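Local coordinates for uncharacterized protein (Bacteroides ovatus, PDB 4IRT) that is of unknown function but is a putative neuraminidase with a BNR repeat-like domain of the beta-propeller clan, at residues 337-342 and 356-361; 329-334 and 364-369; 379-384 and 405-410; 293-298 and 350-355. One frame throughout, in Å; residues are numbered along the deposited sequence.

Contact 1 of 4, residues 337-342 and 356-361; sequences SRVSMA and DLTDFS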
# COMPACT_ATOMS: atom_id res chain seq x y z
N SER A 337 1.10 -20.16 5.47
CA SER A 337 1.01 -19.11 4.45
C SER A 337 -0.41 -18.90 3.94
O SER A 337 -0.64 -18.56 2.77
CB SER A 337 2.02 -19.35 3.32
OG SER A 337 3.31 -19.61 3.87
N ARG A 338 -1.38 -19.08 4.84
CA ARG A 338 -2.77 -18.73 4.53
C ARG A 338 -2.94 -17.22 4.62
O ARG A 338 -2.04 -16.50 5.07
CB ARG A 338 -3.69 -19.47 5.51
CG ARG A 338 -3.60 -21.00 5.31
CD ARG A 338 -4.32 -21.78 6.40
NE ARG A 338 -4.32 -23.21 6.12
CZ ARG A 338 -3.43 -24.07 6.62
NH1 ARG A 338 -2.46 -23.66 7.43
NH2 ARG A 338 -3.52 -25.35 6.30
N VAL A 339 -4.07 -16.71 4.14
CA VAL A 339 -4.44 -15.33 4.45
C VAL A 339 -4.88 -15.41 5.89
O VAL A 339 -5.72 -16.25 6.23
CB VAL A 339 -5.59 -14.81 3.59
CG1 VAL A 339 -5.99 -13.43 4.04
CG2 VAL A 339 -5.16 -14.81 2.14
N SER A 340 -4.31 -14.58 6.76
CA SER A 340 -4.68 -14.61 8.17
C SER A 340 -5.12 -13.24 8.64
O SER A 340 -4.79 -12.23 7.99
CB SER A 340 -3.52 -15.13 9.01
OG SER A 340 -3.16 -16.48 8.67
N MSE A 341 -5.87 -13.21 9.75
CA MSE A 341 -6.35 -11.97 10.34
C MSE A 341 -6.18 -12.00 11.83
O MSE A 341 -6.48 -13.01 12.48
CB MSE A 341 -7.81 -11.68 10.01
CG MSE A 341 -8.35 -10.39 10.66
SE MSE A 341 -10.11 -10.03 9.81
CE MSE A 341 -10.96 -11.16 11.10
N ALA A 342 -5.72 -10.89 12.39
CA ALA A 342 -5.73 -10.67 13.82
C ALA A 342 -6.68 -9.52 14.15
O ALA A 342 -6.73 -8.52 13.43
CB ALA A 342 -4.33 -10.39 14.34
N ASP A 356 -7.70 -17.71 10.32
CA ASP A 356 -7.28 -17.83 8.94
C ASP A 356 -8.48 -17.56 8.06
O ASP A 356 -9.56 -18.10 8.30
CB ASP A 356 -6.72 -19.24 8.68
CG ASP A 356 -5.44 -19.51 9.46
OD1 ASP A 356 -4.59 -18.59 9.61
OD2 ASP A 356 -5.28 -20.66 9.96
N LEU A 357 -8.29 -16.74 7.04
CA LEU A 357 -9.36 -16.38 6.12
C LEU A 357 -9.41 -17.30 4.89
O LEU A 357 -10.43 -17.36 4.23
CB LEU A 357 -9.24 -14.92 5.68
CG LEU A 357 -9.10 -13.88 6.78
CD1 LEU A 357 -9.10 -12.48 6.21
CD2 LEU A 357 -10.20 -14.02 7.80
N THR A 358 -8.30 -18.00 4.59
CA THR A 358 -8.29 -19.03 3.56
C THR A 358 -7.84 -20.35 4.18
O THR A 358 -7.12 -20.37 5.17
CB THR A 358 -7.35 -18.71 2.38
OG1 THR A 358 -5.99 -18.54 2.82
CG2 THR A 358 -7.82 -17.45 1.61
N ASP A 359 -8.28 -21.44 3.59
CA ASP A 359 -7.85 -22.76 4.05
C ASP A 359 -6.64 -23.24 3.25
O ASP A 359 -6.09 -24.29 3.54
CB ASP A 359 -9.00 -23.78 4.03
CG ASP A 359 -9.52 -24.08 2.63
OD1 ASP A 359 -8.82 -23.83 1.63
OD2 ASP A 359 -10.65 -24.62 2.54
N PHE A 360 -6.25 -22.46 2.25
CA PHE A 360 -5.11 -22.77 1.36
C PHE A 360 -4.00 -21.74 1.47
O PHE A 360 -4.24 -20.58 1.81
CB PHE A 360 -5.57 -22.90 -0.13
CG PHE A 360 -6.25 -21.68 -0.66
CD1 PHE A 360 -5.55 -20.64 -1.23
CD2 PHE A 360 -7.65 -21.56 -0.58
CE1 PHE A 360 -6.19 -19.51 -1.73
CE2 PHE A 360 -8.31 -20.44 -1.07
CZ PHE A 360 -7.57 -19.40 -1.65
N SER A 361 -2.79 -22.16 1.12
CA SER A 361 -1.60 -21.29 1.08
C SER A 361 -1.65 -20.37 -0.11
O SER A 361 -1.96 -20.79 -1.22
CB SER A 361 -0.33 -22.13 0.95
OG SER A 361 0.77 -21.32 0.63
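Val339 and Leu357 are joined by a backbone hydrogen bond, Leu357 N to Val339 O at 2.7 Å, next to the antiparallel non-hydrogen-bonded pair Ser340-Asp356, where the last two strands of a four-stranded propeller sheet meet. The N-H of Val339 is satisfied by a side chain instead: it runs almost straight, 167° at the hydrogen, to Thr358 OG1, with 3.0 Å between Val339 N and that oxygen. The hydroxyl lies between its own backbone N and carbonyl carbon (chi1 60°) and donates onward to Phe360 O, 2.9 Å from Thr358 OG1 and in the plane of that carbonyl. An alanine in place of Thr358 would probably leave Val339 N and Phe360 O without their shared mate and open a gap where Thr358 CG2 now packs 3.8 Å from Val339 CG2. Ser340 OG donates to Asp356 OD1 at 2.7 Å, and the same oxygen forms a salt bridge with Arg335. In one of its two modelled conformers Arg338, extended from CG to NE, passes Thr358 O and gives a weak bond from NE to Asp359 O (3.3 Å), while its NH1 is held by Arg335 O. Apolar contact includes Val339 CG1 on Leu357 CD1, 3.9 Å apart, with Met341 CB beside Leu357 CD2. Where pairing thins into loop, one threonine hydroxyl thus serves both an N-H and a carbonyl, and one carboxylate oxygen two donors.

Contact 2 of 4, residues 329-334 and 364-369; sequences IFRDEE and AWEPSH
The end of strand 325-330, the second strand of a four-stranded propeller sheet, runs into a loop whose Arg331 grips the backbone of Trp365 in the connection leading to helix 371-377. The guanidinium approaches side-on, NE and NH2 both donating to the single oxygen Trp365 O, which lies 2.9 Å from Arg331 NE and 3.0 Å from Arg331 NH2. That oxygen stays within 2° of the guanidinium plane; relative to the carbonyl, NE lies in its plane whereas NH2 stands above it. The arginine chain bends at chi2 (-85°), which places CD, and again at chi3, which places NE; its third nitrogen, NH1, is bound by Ile312 O. The indole meets segment 329-334 with its edge. Trp365 CE3 touches Arg331 CB at 3.7 Å, CZ3 meets Phe330 O in the ring plane, and CH2 reaches Ile329 CG2 at 3.9 Å. In the beta-propeller this ring bridges two adjoining sheets, because its NE1 donates to Phe383 O of strand 381-385. Pro367 takes the next place along: its CB lies 3.9 Å from Ile329 CG2 and its CG 3.7 Å from Ile329 O, the two side chains running antiparallel alongside one another. Beyond Arg331 the loop is shaped by an Asx turn, Asp332 OD1 accepting from Glu334 N at 2.8 Å, with the other carboxylate oxygen in a salt bridge to Arg298.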
# COMPACT_ATOMS: atom_id res chain seq x y z
N ILE A 329 -4.39 -7.75 8.75
CA ILE A 329 -4.30 -8.79 7.74
C ILE A 329 -2.83 -9.12 7.44
O ILE A 329 -2.00 -8.21 7.25
CB ILE A 329 -5.03 -8.39 6.46
CG1 ILE A 329 -6.45 -7.92 6.75
CG2 ILE A 329 -5.05 -9.56 5.49
CD1 ILE A 329 -7.34 -8.98 7.37
N PHE A 330 -2.49 -10.41 7.49
CA PHE A 330 -1.15 -10.87 7.30
C PHE A 330 -1.08 -12.27 6.67
O PHE A 330 -2.09 -12.83 6.27
CB PHE A 330 -0.39 -10.81 8.62
CG PHE A 330 -0.82 -11.83 9.64
CD1 PHE A 330 -1.95 -11.62 10.43
CD2 PHE A 330 -0.04 -12.96 9.88
CE1 PHE A 330 -2.28 -12.52 11.43
CE2 PHE A 330 -0.40 -13.87 10.85
CZ PHE A 330 -1.54 -13.66 11.62
N ARG A 331 0.14 -12.77 6.52
CA ARG A 331 0.37 -14.12 6.00
C ARG A 331 1.66 -14.60 6.62
O ARG A 331 2.66 -13.88 6.59
CB ARG A 331 0.42 -14.06 4.48
CG ARG A 331 0.88 -15.33 3.74
CD ARG A 331 2.39 -15.44 3.63
NE ARG A 331 2.92 -14.40 2.78
CZ ARG A 331 4.20 -14.06 2.67
NH1 ARG A 331 5.15 -14.65 3.39
NH2 ARG A 331 4.52 -13.13 1.80
N ASP A 332 1.66 -15.83 7.13
CA ASP A 332 2.79 -16.33 7.92
C ASP A 332 3.05 -17.80 7.60
O ASP A 332 2.13 -18.62 7.68
CB ASP A 332 2.47 -16.11 9.41
CG ASP A 332 3.68 -16.28 10.36
OD1 ASP A 332 4.64 -17.03 10.07
OD2 ASP A 332 3.59 -15.67 11.46
N GLU A 333 4.29 -18.13 7.27
CA GLU A 333 4.70 -19.54 7.13
C GLU A 333 4.33 -20.40 8.34
O GLU A 333 4.01 -21.59 8.19
CB GLU A 333 6.20 -19.67 6.91
CG GLU A 333 6.62 -19.46 5.46
CD GLU A 333 8.05 -19.91 5.17
OE1 GLU A 333 8.68 -20.58 6.03
OE2 GLU A 333 8.54 -19.57 4.08
N GLU A 334 4.36 -19.81 9.53
CA GLU A 334 3.93 -20.52 10.74
C GLU A 334 2.49 -20.98 10.70
O GLU A 334 2.11 -21.85 11.48
CB GLU A 334 4.06 -19.63 12.00
CG GLU A 334 5.47 -19.52 12.52
CD GLU A 334 5.56 -19.00 13.95
OE1 GLU A 334 4.55 -18.65 14.58
OE2 GLU A 334 6.68 -18.94 14.45
N ALA A 364 3.67 -16.40 -1.47
CA ALA A 364 4.36 -15.08 -1.43
C ALA A 364 3.43 -13.87 -1.39
O ALA A 364 3.89 -12.73 -1.34
CB ALA A 364 5.29 -14.97 -2.61
N TRP A 365 2.14 -14.12 -1.44
CA TRP A 365 1.12 -13.08 -1.36
C TRP A 365 1.35 -12.13 -0.17
O TRP A 365 1.74 -12.57 0.93
CB TRP A 365 -0.25 -13.74 -1.21
CG TRP A 365 -1.44 -12.84 -0.94
CD1 TRP A 365 -2.25 -12.30 -1.87
CD2 TRP A 365 -1.98 -12.46 0.34
NE1 TRP A 365 -3.24 -11.58 -1.28
CE2 TRP A 365 -3.10 -11.66 0.08
CE3 TRP A 365 -1.61 -12.67 1.67
CZ2 TRP A 365 -3.88 -11.10 1.08
CZ3 TRP A 365 -2.38 -12.10 2.67
CH2 TRP A 365 -3.51 -11.35 2.37
N GLU A 366 1.16 -10.84 -0.45
CA GLU A 366 0.92 -9.86 0.57
C GLU A 366 -0.44 -9.21 0.35
O GLU A 366 -0.93 -9.13 -0.78
CB GLU A 366 2.01 -8.79 0.57
CG GLU A 366 3.44 -9.29 0.69
CD GLU A 366 4.42 -8.13 0.76
OE1 GLU A 366 4.48 -7.33 -0.20
OE2 GLU A 366 5.16 -8.05 1.75
N PRO A 367 -1.05 -8.70 1.42
CA PRO A 367 -2.36 -8.08 1.27
C PRO A 367 -2.41 -6.72 0.60
O PRO A 367 -1.50 -5.89 0.78
CB PRO A 367 -2.86 -7.90 2.71
CG PRO A 367 -1.59 -7.90 3.54
CD PRO A 367 -0.61 -8.76 2.83
N SER A 368 -3.45 -6.55 -0.23
CA SER A 368 -3.93 -5.24 -0.63
C SER A 368 -5.47 -5.32 -0.55
O SER A 368 -6.06 -6.41 -0.67
CB SER A 368 -3.44 -4.83 -2.04
OG SER A 368 -3.72 -5.81 -3.01
N HIS A 369 -6.11 -4.19 -0.27
CA HIS A 369 -7.55 -4.17 -0.00
C HIS A 369 -8.24 -2.95 -0.60
O HIS A 369 -7.58 -1.97 -1.02
CB HIS A 369 -7.80 -4.21 1.52
CG HIS A 369 -7.64 -2.88 2.24
ND1 HIS A 369 -6.42 -2.37 2.61
CD2 HIS A 369 -8.57 -2.02 2.71
CE1 HIS A 369 -6.61 -1.23 3.26
NE2 HIS A 369 -7.90 -0.99 3.33

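Contact 3 of 4, residues 379-384 and 405-410; sequences KLHLFV and VLETNM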
# COMPACT_ATOMS: atom_id res chain seq x y z
N LYS A 379 -16.90 -2.40 4.73
CA LYS A 379 -16.68 -3.78 4.26
C LYS A 379 -15.22 -3.92 3.90
O LYS A 379 -14.62 -2.96 3.37
CB LYS A 379 -17.53 -4.08 3.05
CG LYS A 379 -19.01 -4.18 3.37
CD LYS A 379 -19.82 -4.29 2.09
CE LYS A 379 -21.26 -4.67 2.39
NZ LYS A 379 -21.98 -5.04 1.15
N LEU A 380 -14.64 -5.07 4.25
CA LEU A 380 -13.23 -5.37 3.96
C LEU A 380 -13.15 -6.43 2.87
O LEU A 380 -13.49 -7.62 3.11
CB LEU A 380 -12.50 -5.88 5.21
CG LEU A 380 -11.01 -6.22 5.11
CD1 LEU A 380 -10.25 -4.98 4.64
CD2 LEU A 380 -10.49 -6.72 6.45
N HIS A 381 -12.72 -5.99 1.71
CA HIS A 381 -12.51 -6.86 0.56
C HIS A 381 -11.03 -6.86 0.27
O HIS A 381 -10.40 -5.79 0.19
CB HIS A 381 -13.29 -6.36 -0.64
CG HIS A 381 -14.77 -6.59 -0.55
ND1 HIS A 381 -15.60 -6.46 -1.64
CD2 HIS A 381 -15.58 -6.92 0.50
CE1 HIS A 381 -16.86 -6.70 -1.28
NE2 HIS A 381 -16.87 -6.98 0.02
N LEU A 382 -10.49 -8.06 0.15
CA LEU A 382 -9.08 -8.29 -0.12
C LEU A 382 -8.86 -8.88 -1.51
O LEU A 382 -9.60 -9.78 -1.95
CB LEU A 382 -8.51 -9.25 0.93
CG LEU A 382 -8.57 -8.85 2.40
CD1 LEU A 382 -8.19 -9.99 3.32
CD2 LEU A 382 -7.63 -7.68 2.62
N PHE A 383 -7.79 -8.42 -2.15
CA PHE A 383 -7.22 -9.02 -3.35
C PHE A 383 -6.42 -10.25 -2.92
O PHE A 383 -5.39 -10.14 -2.25
CB PHE A 383 -6.30 -8.01 -4.07
CG PHE A 383 -5.79 -8.47 -5.44
CD1 PHE A 383 -4.84 -9.50 -5.55
CD2 PHE A 383 -6.24 -7.88 -6.61
CE1 PHE A 383 -4.36 -9.93 -6.80
CE2 PHE A 383 -5.75 -8.30 -7.85
CZ PHE A 383 -4.82 -9.33 -7.96
N VAL A 384 -6.87 -11.43 -3.33
CA VAL A 384 -6.27 -12.69 -2.88
C VAL A 384 -5.89 -13.54 -4.10
O VAL A 384 -6.72 -13.82 -4.94
CB VAL A 384 -7.24 -13.44 -1.97
CG1 VAL A 384 -6.71 -14.83 -1.62
CG2 VAL A 384 -7.45 -12.65 -0.68
N VAL A 405 -11.68 -11.90 -5.04
CA VAL A 405 -11.92 -10.92 -4.01
C VAL A 405 -12.45 -11.68 -2.79
O VAL A 405 -13.49 -12.37 -2.88
CB VAL A 405 -12.89 -9.82 -4.47
CG1 VAL A 405 -13.23 -8.90 -3.31
CG2 VAL A 405 -12.28 -9.05 -5.63
N LEU A 406 -11.74 -11.56 -1.69
CA LEU A 406 -12.17 -12.17 -0.46
C LEU A 406 -13.00 -11.14 0.31
O LEU A 406 -12.49 -10.07 0.74
CB LEU A 406 -10.96 -12.66 0.34
CG LEU A 406 -11.24 -13.63 1.49
CD1 LEU A 406 -9.93 -14.23 2.00
CD2 LEU A 406 -11.94 -12.94 2.64
N GLU A 407 -14.28 -11.46 0.44
CA GLU A 407 -15.24 -10.60 1.13
C GLU A 407 -15.27 -11.07 2.58
O GLU A 407 -15.80 -12.13 2.90
CB GLU A 407 -16.62 -10.73 0.47
CG GLU A 407 -16.61 -10.41 -1.02
CD GLU A 407 -18.00 -10.43 -1.66
OE1 GLU A 407 -18.86 -11.25 -1.25
OE2 GLU A 407 -18.21 -9.63 -2.59
N THR A 408 -14.68 -10.29 3.46
CA THR A 408 -14.41 -10.76 4.80
C THR A 408 -15.64 -10.62 5.67
O THR A 408 -16.30 -9.57 5.68
CB THR A 408 -13.29 -9.96 5.48
OG1 THR A 408 -13.75 -8.63 5.71
CG2 THR A 408 -12.03 -9.95 4.64
N ASN A 409 -15.96 -11.69 6.40
CA ASN A 409 -16.98 -11.65 7.43
C ASN A 409 -16.29 -11.19 8.73
O ASN A 409 -15.33 -11.83 9.19
CB ASN A 409 -17.58 -13.05 7.60
CG ASN A 409 -18.73 -13.08 8.58
OD1 ASN A 409 -19.04 -12.10 9.25
ND2 ASN A 409 -19.38 -14.24 8.66
N MSE A 410 -16.77 -10.08 9.29
CA MSE A 410 -16.23 -9.54 10.55
C MSE A 410 -17.29 -9.47 11.62
O MSE A 410 -18.08 -10.41 11.80
CB MSE A 410 -15.65 -8.15 10.28
CG MSE A 410 -14.43 -8.19 9.35
SE MSE A 410 -14.10 -6.31 8.93
CE MSE A 410 -15.69 -6.03 7.81
O HOH W 1 -16.61 -7.04 4.79
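Leu382 and Leu406 form a hydrogen-bonded antiparallel pair at the apolar centre, their side chains on one face of the sheet with Val384, whose CG2 packs 3.7 Å from Leu406 CB. The backbones of the pair exchange two bonds, Leu382 N to Leu406 O and Leu406 N to Leu382 O, the latter 2.8 Å. Further along the same side, the methyl of Thr408 nears Leu382 CD1, and the selenium of Met410, a selenomethionine, lies 4.1 Å from Leu380 CB. On the other face His381 and Glu407 run alongside each other in one direction. Glu407 CG sits over the imidazole face, a CH-pi contact 3.8 Å from the ring centroid and 18° off its normal, and Val405 CG1 packs against His381 CB. The polar ends turn to another sheet, His381 ND1 hydrogen-bonded to Gln35 of strand 34-40 and Glu407 OE2 salt-bridged to Arg51 of strand 45-52. Where regular pairing fades, Leu380 O takes two bonds from one residue, from Thr408 N at 2.9 Å and, in the modelled conformer described, from Thr408 OG1 at 2.8 Å, the hydroxyl arriving on a lone pair. A water then bridges Leu380 N and Thr408 O. Strand 401-407 also pairs with the N-terminal strand 5-12, the closure characteristic of beta-propellers. Backbone bonds thus close the ring, Leu382, Leu406 and Val384 lining one face and His381, Glu407 and Val405 the other.

Contact 4 of 4, residues 293-298 and 350-355; sequences RQITDR and SKWTIT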
# COMPACT_ATOMS: atom_id res chain seq x y z
N ARG A 293 1.91 -1.94 19.98
CA ARG A 293 1.57 -3.26 20.49
C ARG A 293 2.10 -4.33 19.55
O ARG A 293 2.21 -4.12 18.32
CB ARG A 293 0.06 -3.41 20.67
CG ARG A 293 -0.58 -2.45 21.69
CD ARG A 293 -0.38 -2.88 23.13
NE ARG A 293 -1.18 -2.06 24.04
CZ ARG A 293 -0.78 -0.87 24.47
NH1 ARG A 293 0.40 -0.40 24.08
NH2 ARG A 293 -1.53 -0.16 25.30
N GLN A 294 2.45 -5.46 20.14
CA GLN A 294 2.84 -6.66 19.41
C GLN A 294 1.57 -7.51 19.16
O GLN A 294 0.76 -7.73 20.06
CB GLN A 294 3.84 -7.45 20.22
CG GLN A 294 4.35 -8.72 19.55
CD GLN A 294 5.38 -9.44 20.41
OE1 GLN A 294 6.08 -8.82 21.21
NE2 GLN A 294 5.50 -10.75 20.22
N ILE A 295 1.44 -8.00 17.95
CA ILE A 295 0.21 -8.61 17.49
C ILE A 295 0.20 -10.11 17.72
O ILE A 295 -0.81 -10.64 18.19
CB ILE A 295 -0.03 -8.36 15.98
CG1 ILE A 295 0.09 -6.89 15.63
CG2 ILE A 295 -1.38 -8.92 15.54
CD1 ILE A 295 -0.85 -5.96 16.37
N THR A 296 1.27 -10.82 17.38
CA THR A 296 1.28 -12.29 17.60
C THR A 296 2.51 -12.69 18.40
O THR A 296 3.30 -11.84 18.76
CB THR A 296 1.10 -13.13 16.30
OG1 THR A 296 2.25 -13.02 15.48
CG2 THR A 296 -0.12 -12.69 15.48
N ASP A 297 2.61 -13.96 18.77
CA ASP A 297 3.76 -14.45 19.50
C ASP A 297 4.42 -15.52 18.64
O ASP A 297 4.33 -16.71 18.91
CB ASP A 297 3.36 -15.02 20.88
CG ASP A 297 4.58 -15.44 21.72
OD1 ASP A 297 5.70 -14.86 21.55
OD2 ASP A 297 4.44 -16.35 22.57
N ARG A 298 5.04 -15.07 17.56
CA ARG A 298 5.73 -15.97 16.64
C ARG A 298 6.92 -16.64 17.34
O ARG A 298 7.56 -16.04 18.17
CB ARG A 298 6.25 -15.19 15.42
CG ARG A 298 5.21 -14.39 14.66
CD ARG A 298 5.79 -13.75 13.41
NE ARG A 298 6.06 -14.79 12.42
CZ ARG A 298 7.26 -15.32 12.12
NH1 ARG A 298 8.39 -14.85 12.64
NH2 ARG A 298 7.32 -16.31 11.24
N SER A 350 -6.97 -5.06 24.27
CA SER A 350 -7.40 -6.41 23.94
C SER A 350 -6.26 -7.35 23.61
O SER A 350 -5.24 -6.97 23.03
CB SER A 350 -8.33 -6.40 22.71
OG SER A 350 -9.49 -5.64 22.94
N LYS A 351 -6.49 -8.61 23.90
CA LYS A 351 -5.75 -9.67 23.23
C LYS A 351 -6.12 -9.67 21.74
O LYS A 351 -7.24 -9.32 21.34
CB LYS A 351 -6.09 -11.01 23.86
CG LYS A 351 -5.48 -11.16 25.25
CD LYS A 351 -5.93 -12.46 25.92
CE LYS A 351 -5.24 -12.66 27.26
NZ LYS A 351 -5.94 -13.73 28.03
N TRP A 352 -5.17 -10.08 20.92
CA TRP A 352 -5.38 -10.16 19.49
C TRP A 352 -5.78 -11.59 19.16
O TRP A 352 -5.00 -12.50 19.43
CB TRP A 352 -4.08 -9.78 18.78
CG TRP A 352 -3.72 -8.34 18.98
CD1 TRP A 352 -3.03 -7.81 20.02
CD2 TRP A 352 -4.05 -7.24 18.11
NE1 TRP A 352 -2.94 -6.45 19.88
CE2 TRP A 352 -3.53 -6.08 18.70
CE3 TRP A 352 -4.74 -7.14 16.90
CZ2 TRP A 352 -3.68 -4.82 18.13
CZ3 TRP A 352 -4.88 -5.90 16.33
CH2 TRP A 352 -4.35 -4.74 16.94
N THR A 353 -6.98 -11.81 18.62
CA THR A 353 -7.43 -13.14 18.24
C THR A 353 -7.10 -13.38 16.76
O THR A 353 -7.33 -12.51 15.91
CB THR A 353 -8.93 -13.32 18.50
OG1 THR A 353 -9.67 -12.46 17.64
CG2 THR A 353 -9.26 -13.00 19.95
N ILE A 354 -6.54 -14.55 16.47
CA ILE A 354 -6.06 -14.86 15.13
C ILE A 354 -6.96 -15.87 14.50
O ILE A 354 -7.32 -16.85 15.12
CB ILE A 354 -4.65 -15.49 15.13
CG1 ILE A 354 -3.75 -14.78 16.11
CG2 ILE A 354 -4.06 -15.48 13.72
CD1 ILE A 354 -3.59 -13.33 15.81
N THR A 355 -7.30 -15.62 13.24
CA THR A 355 -8.04 -16.57 12.44
C THR A 355 -7.41 -16.64 11.04
O THR A 355 -6.67 -15.73 10.64
CB THR A 355 -9.52 -16.19 12.31
OG1 THR A 355 -9.64 -14.86 11.77
CG2 THR A 355 -10.27 -16.28 13.65
O HOH W 2 -2.03 -12.99 19.06
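Ile295 lays its end over a face of the Trp352 indole. Its CD1 stands 3.5 Å from the centroid of the six-membered ring and 14° off the normal, a CH-pi contact, while CG2 of the same isoleucine comes 4.0 Å from Trp352 CE3; the two side chains cross obliquely. The indole is set by CG lying anti to the carbonyl carbon (chi1 -67°), and its CB rests 3.4 Å from Ile295 O. An alanine in place of Trp352 would probably open a gap beneath Ile295 CD1 and leave that methyl free to shift. Beside this pair Thr296 and Ile354 meet at about a right angle, Thr296 CG2 touching Ile354 CD1 at 3.5 Å. The polar link across the contact is a water that donates both to Ile295 O and to Trp352 O. Within segment 293-298, Gln294 NE2 donates to Thr296 O at 2.9 Å, fastening the loop that follows the strand. The contact lies at the protein surface between two successive propeller sheets: strand 290-294 is the last strand of one, and 353-356 the last of the next. Ile295 also packs on Tyr328 and Ala342, and Trp352 on Val326 and Ala344, which places the contact against strands 325-330 and 340-344.

Overall arrangement
From the N terminus, the first of these segments is 293-298, at the end of one four-stranded sheet; contact 4 closes its loop only at 350-355, in the last strand of the next. Between those ends lie 329-334 and 337-342, whose partners come after 355, so contact 4 crosses both contact 1 and contact 2. Of these two, contact 1 closes first, at 356-361, and falls within the longer loop that contact 2 closes at 364-369. Contact 3 follows in series, joining 379-384 to 405-410 near the C terminus. Phe330 and Ser340 link contacts 2 and 1 within one sheet; Trp365 and Leu357 reach contact 3 in the closing sheet, and contacts 2 and 4 also touch, joining neighbouring sheets.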